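Local coordinates for protein cyclic pyranopterin monophosphate synthase 2 (PDB 4FDF) that probably catalyses the conversion of 3',8-cyclo-7,8-dihydroguanosine triphosphate to cyclic pyranopterin monophosphate, a step in molybdenum cofactor biosynthesis, at residues R46-A49 with Q50-A53. Numbering follows the deposited sequence.
Sequences RTSA and QVVA
Ala-53 N donates to Ala-49 O over 2.8 Å, a bond that closes a turn of the helix just after its start; the donor is tilted from the plane of the carbonyl. One residue earlier, Ser-48 engages the same helix through both its carbonyl and its side chain. Ser-48 O takes the N-H of Val-52 N at 3.0 Å, in the carbonyl plane and almost straight at the hydrogen (170°). The hydroxyl oxygen, Ser-48 OG, accepts from Val-51 N at 3.1 Å, more bent at 152°. The hydroxyl is brought there by a chi1 of 67°, which sets OG between the backbone N and the carbonyl carbon and folds it back over the beginning of the helix. The side chain thus supplies an acceptor to an amide of the first turn, as an N-cap residue does. Ser-48 OG also lies 3.3 Å from CG2 of Val-51 and rests near CB of Gln-50.

Thr-47 meets Val-51 from the loop side, the two side chains crossing at about a right angle. Thr-47 OG1, which lies anti to the backbone N, comes within 3.3 Å of Val-51 CB, while Thr-47 CG2 packs against Val-51 CG1 at 3.7 Å. The hydroxyl has its polar partner in Asp-143, with which it hydrogen-bonds, and Ile-139 of helix 121-139 touches both Thr-47 and Val-51. The buried valine therefore links the new helix to the end of that longer one, whereas Ala-49 and Gln-50 are exposed. Ser-48 is a classic serine N-cap, here starting helix 49-57 after the two-residue link that follows strand 35-46 of the antiparallel sheet in the ferredoxin-like fold of MoaC.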
# COMPACT_ATOMS: atom_id res chain seq x y z
N ARG B 46 -26.52 3.65 11.35
CA ARG B 46 -27.83 4.23 11.71
C ARG B 46 -28.19 5.36 10.75
O ARG B 46 -27.61 6.44 10.81
CB ARG B 46 -27.83 4.73 13.15
CG ARG B 46 -27.16 3.82 14.17
CD ARG B 46 -28.15 2.95 14.91
NE ARG B 46 -27.53 2.30 16.06
CZ ARG B 46 -28.02 1.23 16.67
NH1 ARG B 46 -29.15 0.66 16.24
NH2 ARG B 46 -27.38 0.71 17.71
N THR B 47 -29.13 5.12 9.85
CA THR B 47 -29.46 6.11 8.83
C THR B 47 -30.96 6.48 8.76
O THR B 47 -31.66 6.38 9.76
CB THR B 47 -28.82 5.73 7.46
OG1 THR B 47 -28.97 6.82 6.54
CG2 THR B 47 -29.44 4.46 6.88
N SER B 48 -31.45 6.90 7.59
CA SER B 48 -32.83 7.37 7.46
C SER B 48 -33.66 6.45 6.57
O SER B 48 -33.11 5.68 5.77
CB SER B 48 -32.85 8.79 6.89
OG SER B 48 -32.37 8.77 5.55
N ALA B 49 -34.98 6.54 6.71
CA ALA B 49 -35.91 5.75 5.90
C ALA B 49 -35.74 6.10 4.43
O ALA B 49 -35.82 5.23 3.56
CB ALA B 49 -37.36 5.99 6.33
N GLN B 50 -35.49 7.38 4.17
CA GLN B 50 -35.16 7.85 2.84
C GLN B 50 -33.94 7.13 2.26
O GLN B 50 -33.96 6.72 1.09
CB GLN B 50 -34.91 9.35 2.85
CG GLN B 50 -35.07 9.96 1.46
CD GLN B 50 -34.54 11.36 1.38
OE1 GLN B 50 -34.18 11.99 2.38
NE2 GLN B 50 -34.47 11.87 0.17
N VAL B 51 -32.88 6.99 3.07
CA VAL B 51 -31.66 6.32 2.61
C VAL B 51 -31.94 4.85 2.30
O VAL B 51 -31.53 4.35 1.26
CB VAL B 51 -30.48 6.50 3.60
CG1 VAL B 51 -29.35 5.50 3.32
CG2 VAL B 51 -29.93 7.91 3.51
N VAL B 52 -32.67 4.18 3.19
CA VAL B 52 -33.11 2.80 2.97
C VAL B 52 -33.92 2.73 1.67
O VAL B 52 -33.74 1.82 0.86
CB VAL B 52 -33.94 2.26 4.17
CG1 VAL B 52 -34.56 0.89 3.86
CG2 VAL B 52 -33.08 2.16 5.42
N ALA B 53 -34.78 3.72 1.47
CA ALA B 53 -35.59 3.80 0.26
C ALA B 53 -34.71 3.87 -0.99
O ALA B 53 -34.82 3.03 -1.88
CB ALA B 53 -36.57 4.98 0.32